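Long-range contacts in endoglucanase (Clostridium thermocellum, PDB 2E4T), which hydrolyses internal beta-1,4 links of cellulose and xyloglucan, this chain being the family 44 glycoside hydrolase (Cel44A) part of a longer multidomain enzyme: residues A[7-11]-A[457-461]; A[429-435]-A[448-454]. All blocks are in the same frame, centred on the assembly; numbering follows the deposited sequence. Where two conformers were deposited one is given.

Contact 1: A[7-11]-A[457-461]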
# COMPACT_ATOMS: atom_id res chain seq x y z
N ALA A 7 -10.53 18.26 32.83
CA ALA A 7 -10.63 17.04 31.93
C ALA A 7 -10.87 17.47 30.48
O ALA A 7 -11.62 18.41 30.22
CB ALA A 7 -11.77 16.14 32.34
N LYS A 8 -10.30 16.71 29.56
CA LYS A 8 -10.50 16.93 28.13
C LYS A 8 -11.70 16.12 27.71
O LYS A 8 -11.73 14.91 27.93
CB LYS A 8 -9.23 16.48 27.39
CG LYS A 8 -9.31 16.60 25.86
CD LYS A 8 -9.60 18.02 25.39
CE LYS A 8 -9.60 18.09 23.88
NZ LYS A 8 -10.01 19.40 23.35
N VAL A 9 -12.65 16.81 27.07
CA VAL A 9 -13.96 16.23 26.70
C VAL A 9 -14.22 16.45 25.21
O VAL A 9 -14.09 17.56 24.70
CB VAL A 9 -15.09 16.89 27.50
CG1 VAL A 9 -16.38 16.27 27.10
CG2 VAL A 9 -14.89 16.64 29.00
N VAL A 10 -14.54 15.37 24.51
CA VAL A 10 -14.69 15.37 23.06
C VAL A 10 -16.01 14.71 22.71
O VAL A 10 -16.33 13.67 23.28
CB VAL A 10 -13.51 14.60 22.42
CG1 VAL A 10 -13.71 14.41 20.91
CG2 VAL A 10 -12.20 15.31 22.76
N ASP A 11 -16.77 15.33 21.79
CA ASP A 11 -18.01 14.75 21.34
C ASP A 11 -17.79 13.94 20.05
O ASP A 11 -17.12 14.42 19.13
CB ASP A 11 -19.01 15.84 21.03
CG ASP A 11 -19.40 16.64 22.26
OD1 ASP A 11 -19.44 16.06 23.36
OD2 ASP A 11 -19.63 17.85 22.17
N GLN A 457 -2.74 12.67 29.20
CA GLN A 457 -3.97 12.75 29.97
C GLN A 457 -5.00 11.87 29.31
O GLN A 457 -4.99 11.70 28.06
CB GLN A 457 -4.50 14.21 30.00
CG GLN A 457 -3.70 15.21 30.82
CD GLN A 457 -3.40 14.79 32.28
OE1 GLN A 457 -2.32 15.08 32.81
NE2 GLN A 457 -4.34 14.12 32.92
N PRO A 458 -5.96 11.33 30.08
CA PRO A 458 -7.11 10.67 29.48
C PRO A 458 -7.96 11.67 28.68
O PRO A 458 -7.85 12.91 28.86
CB PRO A 458 -7.89 10.15 30.70
CG PRO A 458 -7.48 11.08 31.83
CD PRO A 458 -6.09 11.54 31.54
N THR A 459 -8.83 11.11 27.84
CA THR A 459 -9.82 11.93 27.15
C THR A 459 -11.19 11.28 27.36
O THR A 459 -11.35 10.06 27.22
CB THR A 459 -9.51 12.02 25.64
OG1 THR A 459 -8.22 12.59 25.50
CG2 THR A 459 -10.55 12.86 24.90
N THR A 460 -12.18 12.13 27.71
CA THR A 460 -13.55 11.66 27.88
C THR A 460 -14.31 11.89 26.57
O THR A 460 -14.38 13.03 26.11
CB THR A 460 -14.22 12.43 29.05
OG1 THR A 460 -13.51 12.10 30.25
CG2 THR A 460 -15.70 12.07 29.14
N PHE A 461 -14.91 10.83 26.05
CA PHE A 461 -15.67 10.93 24.82
C PHE A 461 -17.15 10.74 25.10
O PHE A 461 -17.58 9.77 25.68
CB PHE A 461 -15.19 9.81 23.84
CG PHE A 461 -13.80 10.01 23.36
CD1 PHE A 461 -13.51 10.90 22.33
CD2 PHE A 461 -12.73 9.33 23.97
CE1 PHE A 461 -12.20 11.08 21.89
CE2 PHE A 461 -11.42 9.48 23.53
CZ PHE A 461 -11.15 10.36 22.48
O HOH W 1 -8.94 14.51 30.68

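Contact 2: A[429-435]-A[448-454]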
# COMPACT_ATOMS: atom_id res chain seq x y z
N ILE A 429 -10.19 16.95 16.15
CA ILE A 429 -9.41 16.11 15.26
C ILE A 429 -7.94 16.08 15.59
O ILE A 429 -7.21 15.27 14.97
CB ILE A 429 -9.60 16.54 13.76
CG1 ILE A 429 -8.98 17.90 13.48
CG2 ILE A 429 -11.06 16.44 13.35
CD1 ILE A 429 -9.12 18.38 12.03
N GLU A 430 -7.48 16.94 16.50
CA GLU A 430 -6.09 16.94 16.94
C GLU A 430 -5.86 15.91 18.05
O GLU A 430 -4.93 15.12 18.01
CB GLU A 430 -5.71 18.33 17.41
CG GLU A 430 -4.25 18.42 17.77
CD GLU A 430 -3.89 19.75 18.37
OE1 GLU A 430 -4.72 20.34 19.12
OE2 GLU A 430 -2.79 20.24 18.07
N VAL A 431 -6.78 15.85 19.04
CA VAL A 431 -6.59 14.95 20.15
C VAL A 431 -7.11 13.56 19.87
O VAL A 431 -6.78 12.63 20.62
CB VAL A 431 -7.23 15.52 21.46
CG1 VAL A 431 -8.73 15.29 21.47
CG2 VAL A 431 -6.60 14.93 22.67
N SER A 432 -7.94 13.40 18.83
CA SER A 432 -8.59 12.12 18.60
C SER A 432 -8.82 11.86 17.16
O SER A 432 -8.79 12.77 16.33
CB SER A 432 -9.94 12.07 19.36
OG SER A 432 -10.91 12.94 18.78
N SER A 433 -9.08 10.58 16.87
CA SER A 433 -9.69 10.17 15.61
C SER A 433 -10.74 9.11 15.94
O SER A 433 -10.61 8.36 16.92
CB SER A 433 -8.69 9.55 14.64
OG SER A 433 -7.64 10.47 14.38
N ALA A 434 -11.75 9.02 15.05
CA ALA A 434 -12.76 8.00 15.23
C ALA A 434 -13.28 7.62 13.86
O ALA A 434 -13.57 8.49 13.03
CB ALA A 434 -13.91 8.49 16.16
N TYR A 435 -13.41 6.30 13.66
CA TYR A 435 -13.95 5.75 12.42
C TYR A 435 -15.02 4.75 12.77
O TYR A 435 -14.86 3.96 13.70
CB TYR A 435 -12.82 5.01 11.62
CG TYR A 435 -11.66 5.92 11.37
CD1 TYR A 435 -11.70 6.86 10.34
CD2 TYR A 435 -10.53 5.95 12.22
CE1 TYR A 435 -10.69 7.77 10.15
CE2 TYR A 435 -9.52 6.86 12.06
CZ TYR A 435 -9.61 7.80 11.04
OH TYR A 435 -8.65 8.78 10.85
N ILE A 448 -16.53 0.76 15.99
CA ILE A 448 -15.94 2.06 16.12
C ILE A 448 -14.47 1.90 16.48
O ILE A 448 -14.14 1.25 17.49
CB ILE A 448 -16.62 2.93 17.22
CG1 ILE A 448 -18.13 3.04 16.95
CG2 ILE A 448 -15.96 4.28 17.30
CD1 ILE A 448 -18.90 3.56 18.17
N ILE A 449 -13.57 2.48 15.69
CA ILE A 449 -12.16 2.61 16.09
C ILE A 449 -12.01 3.99 16.68
O ILE A 449 -12.38 5.01 16.07
CB ILE A 449 -11.21 2.52 14.82
CG1 ILE A 449 -11.29 1.17 14.14
CG2 ILE A 449 -9.81 2.85 15.23
CD1 ILE A 449 -10.86 0.07 14.99
N LEU A 450 -11.53 4.04 17.93
CA LEU A 450 -11.44 5.27 18.70
C LEU A 450 -9.99 5.43 19.16
O LEU A 450 -9.47 4.55 19.87
CB LEU A 450 -12.38 5.18 19.92
CG LEU A 450 -12.32 6.38 20.86
CD1 LEU A 450 -12.79 7.67 20.20
CD2 LEU A 450 -13.20 6.05 22.08
N LEU A 451 -9.35 6.50 18.70
CA LEU A 451 -7.91 6.71 18.97
C LEU A 451 -7.77 7.96 19.83
O LEU A 451 -8.19 9.06 19.45
CB LEU A 451 -7.14 6.90 17.64
CG LEU A 451 -7.38 5.79 16.62
CD1 LEU A 451 -6.58 6.04 15.33
CD2 LEU A 451 -7.00 4.43 17.18
N ASN A 452 -7.13 7.77 21.00
CA ASN A 452 -6.82 8.90 21.87
C ASN A 452 -5.36 9.27 21.68
O ASN A 452 -4.46 8.51 22.11
CB ASN A 452 -7.11 8.59 23.32
CG ASN A 452 -6.96 9.82 24.18
OD1 ASN A 452 -7.00 10.94 23.66
ND2 ASN A 452 -6.82 9.63 25.50
N LYS A 453 -5.13 10.40 21.00
CA LYS A 453 -3.80 10.92 20.73
C LYS A 453 -3.26 11.80 21.88
O LYS A 453 -2.14 12.28 21.81
CB LYS A 453 -3.77 11.68 19.42
CG LYS A 453 -4.11 10.83 18.23
CD LYS A 453 -4.05 11.62 16.91
CE LYS A 453 -5.29 12.39 16.58
NZ LYS A 453 -5.07 13.44 15.49
N ASN A 454 -4.08 12.02 22.93
CA ASN A 454 -3.62 12.82 24.05
C ASN A 454 -2.40 12.11 24.65
O ASN A 454 -2.48 10.92 25.01
CB ASN A 454 -4.79 12.91 25.07
CG ASN A 454 -4.69 14.03 26.00
OD1 ASN A 454 -3.58 14.46 26.35
ND2 ASN A 454 -5.88 14.46 26.52

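Contact 1: A[7-11]-A[457-461]
V9 and V10 pair with T460 and F461 on parallel strands, the segment axes approaching to 4.7 Å with 30° between their directions. The register rests on two backbone hydrogen bonds that both use T460: its N donates to K8 O (2.8 Å, 172° at the hydrogen) and its O accepts from V10 N (2.8 Å). A water bridges K8 N and P458 O. On one face V10 packs against both T459 and F461. Its CG2, anti to the carbonyl carbon, meets T459 CG2 at 3.6 Å, while V10 CB lies 3.7 Å from F461 CD1 and approaches the ring obliquely; the two side chains run side by side. T459 CG2 in turn sits over one face of the F461 ring, offset toward its rim. K8 CG lies alongside T459, and the bend at chi2 (58°) that follows helps lead the chain away, to the salt bridge of NZ with D428. V9 and T460 project from the other face, where T460 OG1 is hydrogen-bonded to T503 OG1. In the mixed sheet, strand 459-466 lies between strand 8-22 and the outermost strand 499-504, and the face bearing V10 and F461 packs on S432 of strand 432-439.

Contact 2: A[429-435]-A[448-454]
An antiparallel beta-hairpin pairing, largely buried, joins strands 432-439 and 442-452 within the mixed sheet; the segment axes lie 4.7 Å apart at 175°. S433 with L451 and Y435 with I449 are hydrogen-bonded pairs, alternating with the non-hydrogen-bonded pairs S432-N452 and A434-L450. The L451 N to S433 O bond, 2.9 Å long, is nearly straight at 171°, and S433 N returns a bond to L451 O, in the carbonyl plane on a lone pair.

Beyond the regular ladder the pairing is prolonged by K453, whose N donates to V431 O at 2.8 Å in a bent bond. The lysine side chain then turns at chi3 (-83°) and, in one of its two deposited conformers, NZ reaches the irregular 429-431 segment, where it bonds I429 O at 2.9 Å and, weakly, E430 O. The ammonium thus ties the lead-in to strand 432-439 through backbone carbonyls, with Q312 as a further, weak partner. Next to it N452 forms an Asx turn: OD1 accepts from N454 N (3.2 Å), the donor standing above the amide plane, and has T459 as its partner outside the hairpin. V431 CG2 lies alongside N454 CB at 3.6 Å, where the chain leaves the strand.

The two faces of the hairpin differ. S433, Y435, I449 and L451 share one, turned to helix 368-384 of the TIM-like barrel part. There I449 CB and L451 CD1 lie at the edge of the Y435 ring, near its plane, and S433 OG and Y435 OH both bond D376 OD1 on that helix. S432, A434, L450 and N452 occupy the other face, where A434 CB approaches L450 CD1 (4.3 Å) and both S432 and L450 pack on F461.

From the N terminus, strand 8-22 enters the mixed sheet first, and the chain then runs through the parallel eight-stranded barrel before returning to that sheet. Contact 2 closes a short hairpin, with 12 residues between its segments, on the way to strand 459-466. Contact 1 closes a much larger loop, with 445 intervening residues, that encloses contact 2 entirely; the two are nested and do not cross. The centres of contacts 1 and 2 lie about 10 Å apart. T459 OG1 makes a probable hydrogen bond to N454 ND2, while V10 CG2 packs on V431 CG1 at 3.7 Å. Together they bring the first strand, the hairpin and the strand that follows it into one beta domain.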